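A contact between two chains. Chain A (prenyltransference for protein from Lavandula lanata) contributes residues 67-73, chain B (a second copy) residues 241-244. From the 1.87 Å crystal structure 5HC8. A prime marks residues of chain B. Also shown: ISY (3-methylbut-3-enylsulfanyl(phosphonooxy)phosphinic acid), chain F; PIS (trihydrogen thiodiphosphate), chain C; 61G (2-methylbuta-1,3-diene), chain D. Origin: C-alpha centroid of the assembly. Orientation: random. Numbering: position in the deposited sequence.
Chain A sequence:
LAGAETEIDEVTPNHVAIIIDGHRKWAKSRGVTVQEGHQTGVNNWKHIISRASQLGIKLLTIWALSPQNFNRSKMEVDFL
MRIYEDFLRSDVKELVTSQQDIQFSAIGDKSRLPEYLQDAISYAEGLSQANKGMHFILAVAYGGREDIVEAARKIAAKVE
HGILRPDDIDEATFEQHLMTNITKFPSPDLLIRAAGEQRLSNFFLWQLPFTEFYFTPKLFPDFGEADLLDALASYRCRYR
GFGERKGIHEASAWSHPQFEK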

ATOM      1  N   PRO A  67      12.731   0.105   9.505  1.00 28.53           N
ATOM      2  CA  PRO A  67      13.233   1.052  10.532  1.00 29.01           C
ATOM      3  C   PRO A  67      12.617   0.767  11.886  1.00 32.39           C
ATOM      4  O   PRO A  67      13.312   0.821  12.904  1.00 33.69           O
ATOM      5  CB  PRO A  67      12.765   2.414  10.033  1.00 30.14           C
ATOM      6  CG  PRO A  67      12.703   2.223   8.524  1.00 33.39           C
ATOM      7  CD  PRO A  67      12.159   0.807   8.354  1.00 30.76           C
ATOM      8  N   GLN A  68      11.322   0.474  11.884  1.00 30.18           N
ATOM      9  CA  GLN A  68      10.625   0.082  13.105  1.00 33.40           C
ATOM     10  C   GLN A  68      11.271  -1.049  13.892  1.00 35.78           C
ATOM     11  O   GLN A  68      11.286  -1.037  15.142  1.00 34.79           O
ATOM     12  CB  GLN A  68       9.164  -0.278  12.761  1.00 36.96           C
ATOM     13  CG  GLN A  68       8.259   0.908  12.355  1.00 41.34           C
ATOM     14  CD  GLN A  68       8.588   1.563  10.988  1.00 46.58           C
ATOM     15  OE1 GLN A  68       9.060   0.895  10.050  1.00 25.88           O
ATOM     16  NE2 GLN A  68       8.419   2.907  10.910  1.00 51.53           N
ATOM     17  N   ASN A  69      11.812  -2.036  13.183  1.00 32.05           N
ATOM     18  CA  ASN A  69      12.505  -3.118  13.787  1.00 32.19           C
ATOM     19  C   ASN A  69      13.684  -2.707  14.685  1.00 37.43           C
ATOM     20  O   ASN A  69      14.114  -3.514  15.514  1.00 34.84           O
ATOM     21  CB  ASN A  69      13.100  -4.066  12.748  1.00 30.61           C
ATOM     22  CG  ASN A  69      12.067  -4.943  12.003  1.00 32.76           C
ATOM     23  OD1 ASN A  69      12.365  -5.480  10.898  1.00 31.60           O
ATOM     24  ND2 ASN A  69      10.919  -5.167  12.612  1.00 33.50           N
ATOM     25  N   PHE A  70      14.255  -1.532  14.469  1.00 34.98           N
ATOM     26  CA  PHE A  70      15.362  -1.049  15.335  1.00 36.81           C
ATOM     27  C   PHE A  70      14.924  -0.795  16.803  1.00 40.02           C
ATOM     28  O   PHE A  70      15.773  -0.607  17.663  1.00 36.89           O
ATOM     29  CB  PHE A  70      16.035   0.205  14.751  1.00 34.68           C
ATOM     30  CG  PHE A  70      16.947  -0.100  13.613  1.00 37.07           C
ATOM     31  CD1 PHE A  70      18.242  -0.517  13.853  1.00 43.38           C
ATOM     32  CD2 PHE A  70      16.492  -0.074  12.297  1.00 43.52           C
ATOM     33  CE1 PHE A  70      19.086  -0.838  12.817  1.00 42.36           C
ATOM     34  CE2 PHE A  70      17.340  -0.377  11.241  1.00 42.20           C
ATOM     35  CZ  PHE A  70      18.643  -0.740  11.495  1.00 45.81           C
ATOM     36  N   ASN A  71      13.620  -0.777  17.050  1.00 36.91           N
ATOM     37  CA  ASN A  71      13.028  -0.612  18.374  1.00 37.69           C
ATOM     38  C   ASN A  71      12.851  -1.903  19.102  1.00 36.61           C
ATOM     39  O   ASN A  71      12.254  -1.934  20.197  1.00 45.67           O
ATOM     40  CB  ASN A  71      11.684   0.098  18.264  1.00 35.41           C
ATOM     41  CG  ASN A  71      11.839   1.581  18.020  1.00 41.88           C
ATOM     42  OD1 ASN A  71      12.894   2.147  18.267  1.00 45.56           O
ATOM     43  ND2 ASN A  71      10.773   2.224  17.532  1.00 48.11           N
ATOM     44  N   ARG A  72      13.355  -2.978  18.530  1.00 36.14           N
ATOM     45  CA  ARG A  72      13.387  -4.271  19.229  1.00 38.82           C
ATOM     46  C   ARG A  72      14.600  -4.259  20.144  1.00 38.42           C
ATOM     47  O   ARG A  72      15.351  -3.276  20.145  1.00 37.07           O
ATOM     48  CB  ARG A  72      13.479  -5.447  18.263  1.00 37.32           C
ATOM     49  CG  ARG A  72      12.192  -5.515  17.406  1.00 36.19           C
ATOM     50  CD  ARG A  72      12.185  -6.777  16.567  1.00 35.77           C
ATOM     51  NE  ARG A  72      11.064  -6.813  15.660  1.00 34.90           N
ATOM     52  CZ  ARG A  72      10.629  -7.909  15.015  1.00 33.98           C
ATOM     53  NH1 ARG A  72      11.221  -9.096  15.158  1.00 31.77           N
ATOM     54  NH2 ARG A  72       9.599  -7.781  14.204  1.00 32.08           N
ATOM     55  N   SER A  73      14.789  -5.327  20.899  1.00 33.85           N
ATOM     56  CA  SER A  73      15.907  -5.391  21.829  1.00 36.49           C
ATOM     57  C   SER A  73      17.231  -5.332  21.083  1.00 43.61           C
ATOM     58  O   SER A  73      17.357  -5.794  19.922  1.00 37.61           O
ATOM     59  CB  SER A  73      15.841  -6.640  22.715  1.00 39.68           C
ATOM     60  OG  SER A  73      16.455  -7.741  22.093  1.00 35.02           O
TER
ATOM     61  N   GLY B 241       1.355  -4.839  15.834  1.00 59.04           N
ATOM     62  CA  GLY B 241       2.651  -4.668  16.515  1.00 66.39           C
ATOM     63  C   GLY B 241       3.443  -3.442  16.038  1.00 62.34           C
ATOM     64  O   GLY B 241       4.439  -3.076  16.697  1.00 68.03           O
ATOM     65  N   PHE B 242       3.022  -2.824  14.912  1.00 52.43           N
ATOM     66  CA  PHE B 242       3.746  -1.656  14.312  1.00 53.07           C
ATOM     67  C   PHE B 242       5.317  -1.800  14.163  1.00 53.34           C
ATOM     68  O   PHE B 242       6.027  -0.779  14.316  1.00 46.40           O
ATOM     69  CB  PHE B 242       3.450  -0.338  15.109  1.00 53.09           C
ATOM     70  CG  PHE B 242       1.965  -0.027  15.317  1.00 60.28           C
ATOM     71  CD1 PHE B 242       1.210   0.591  14.317  1.00 54.98           C
ATOM     72  CD2 PHE B 242       1.329  -0.314  16.558  1.00 68.37           C
ATOM     73  CE1 PHE B 242      -0.151   0.879  14.526  1.00 62.62           C
ATOM     74  CE2 PHE B 242      -0.027  -0.013  16.778  1.00 66.98           C
ATOM     75  CZ  PHE B 242      -0.771   0.583  15.758  1.00 67.51           C
ATOM     76  N   GLY B 243       5.845  -3.024  13.880  1.00 53.54           N
ATOM     77  CA  GLY B 243       7.344  -3.324  13.666  1.00 55.46           C
ATOM     78  C   GLY B 243       8.214  -3.694  14.906  1.00 55.76           C
ATOM     79  O   GLY B 243       9.331  -4.327  14.860  1.00 40.42           O
ATOM     80  N   GLU B 244       7.639  -3.350  16.049  1.00 58.77           N
ATOM     81  CA  GLU B 244       8.340  -3.386  17.293  1.00 61.35           C
ATOM     82  C   GLU B 244       7.464  -4.164  18.301  1.00 58.53           C
ATOM     83  O   GLU B 244       7.481  -3.898  19.516  1.00 56.11           O
ATOM     84  CB  GLU B 244       8.611  -1.937  17.722  1.00 57.63           C
ATOM     85  CG  GLU B 244       7.360  -1.193  18.201  1.00 63.29           C
ATOM     86  CD  GLU B 244       7.699   0.202  18.680  1.00 67.12           C
ATOM     87  OE1 GLU B 244       7.806   1.067  17.796  1.00 55.08           O
ATOM     88  OE2 GLU B 244       7.881   0.411  19.912  1.00 56.19           O
TER
HETATM   89  P1  ISY F 405       4.387  -5.855  12.304  1.00 31.31           P
HETATM   90  O2  ISY F 405       5.968  -5.749  11.817  1.00 34.67           O
HETATM   91  P3  ISY F 405       7.023  -6.906  11.626  1.00 33.65           P
HETATM   92  O4  ISY F 405       3.778  -7.274  11.972  1.00 36.30           O
HETATM   93  O5  ISY F 405       3.492  -4.712  11.746  1.00 31.38           O
HETATM   94  O6  ISY F 405       4.453  -5.686  13.816  1.00 33.52           O
HETATM   95  O7  ISY F 405       6.819  -7.983  12.629  1.00 31.62           O
HETATM   96  O8  ISY F 405       8.475  -6.245  11.532  1.00 33.91           O
HETATM   97  S9  ISY F 405       6.493  -7.788   9.755  1.00 34.30           S
HETATM   98  C10 ISY F 405       7.302  -6.674   8.631  1.00 36.99           C
HETATM   99  C11 ISY F 405       8.413  -7.544   8.100  1.00 40.63           C
HETATM  100  C12 ISY F 405       9.831  -7.054   8.018  1.00 35.30           C
HETATM  101  C13 ISY F 405      10.848  -7.949   7.475  1.00 37.95           C
HETATM  102  C14 ISY F 405      10.251  -5.780   8.651  1.00 36.43           C
HETATM  103  P1  PIS C 402       6.895 -12.578  14.942  1.00 32.20           P
HETATM  104  O1  PIS C 402       8.472 -12.392  14.703  1.00 31.06           O
HETATM  105  P2  PIS C 402       9.248 -11.701  13.500  1.00 30.50           P
HETATM  106  S1  PIS C 402       8.419 -10.288  13.316  1.00 45.48           S
HETATM  107  O2  PIS C 402       6.029 -11.987  13.809  1.00 30.55           O
HETATM  108  O3  PIS C 402       6.612 -14.068  15.132  1.00 31.66           O
HETATM  109  O4  PIS C 402       9.050 -12.632  12.355  1.00 29.23           O
HETATM  110  O5  PIS C 402       6.608 -11.705  16.205  1.00 31.46           O
HETATM  111  O6  PIS C 402      10.748 -11.492  14.025  1.00 33.77           O
HETATM  112  CAC 61G D 403      12.507  -8.473  10.964  1.00 28.00           C
HETATM  113  CAE 61G D 403      12.930  -9.950  10.765  1.00 38.77           C
HETATM  114  CAB 61G D 403      14.115 -10.447   9.981  1.00 37.81           C
HETATM  115  CAD 61G D 403      12.021 -10.941  11.219  1.00 35.38           C
HETATM  116  CAA 61G D 403      10.908 -10.404  11.918  1.00 44.92           C

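The contact is organised around one backbone carbonyl. Gly243′ O accepts two hydrogen bonds from chain A, one from Asn69 ND2 at 2.9 Å and one from Arg72 NE at 3.1 Å. The arginine bond is the straighter, with an angle of 169° at the hydrogen against 146° for the amide. A carbonyl oxygen can accept two donors at once, and here both reach it from one short segment, three residues apart in sequence. Asn69 CA also lies 3.6 Å from Gly243′ O, in a CA-H...O contact that brings the backbone of chain A up to the same acceptor.

The local fold of chain A brings the two donors together. Residues 68-71 form a 3-10 segment, whose turns are closed by Phe70 N to Pro67 O at 3.0 Å and Asn71 N to Gln68 O at 3.0 Å; a further bond, Arg72 N to Asn69 O at 3.2 Å, ties the two donor residues to each other. The CA-to-CB bond of Asn69 points away from chain B, yet its m rotamer brings the amide back to the carbonyl. Arg72 starts out sideways and runs through m, t, t, an extended chain that delivers NE to the acceptor and leaves the terminal nitrogens free to reach further.

They reach the ligands. Arg72 NH1 donates to PIS O6 at 2.7 Å, while Asn69 ND2, already bonded to Gly243′ O, also donates to ISY O8 at 2.9 Å. From the other chain, Gly243′ N donates to ISY O6 at 3.0 Å. Gly243′ thus uses its carbonyl for the partner chain and its amide for the ligand, so that protein contact and ligand site share their parts. Gly243′ O, ISY O7 and PIS O6 all lie at the edge of the guanidinium, near its plane, and 61G CAC lies over one face.

Glycine suits position 243′ on two counts. Its phi of 89° favours a residue without a side chain, and an ideal CB would point toward chain A and come within 2.2 Å of Gln68 CB, a clash. With that space empty, Gln68 CB packs on Gly243′ CA at 3.7 Å, and Gly243′ is buried. The type I' turn from Gly241′ to Glu244′ presents this backbone, closed by Glu244′ N to Gly241′ O at 3.3 Å. Gly241′ is also tightly placed, since an ideal CB there would clash with ISY O6.

Packing spreads outward from here. Gln68 points its CA-to-CB bond toward chain B and sets CG 3.4 Å from Phe242′ O, but its end leads away and OE1 is satisfied elsewhere in the structure. At the exposed margin, Asn71 ND2 donates to Glu244′ OE1 at 3.2 Å, a neutral amide meeting a carboxylate, while Glu244′ CB rests 3.8 Å from Gln68 O. Phe242′ contributes mainly backbone; its ring leads away. In all, 271 Å² is buried between the stretches.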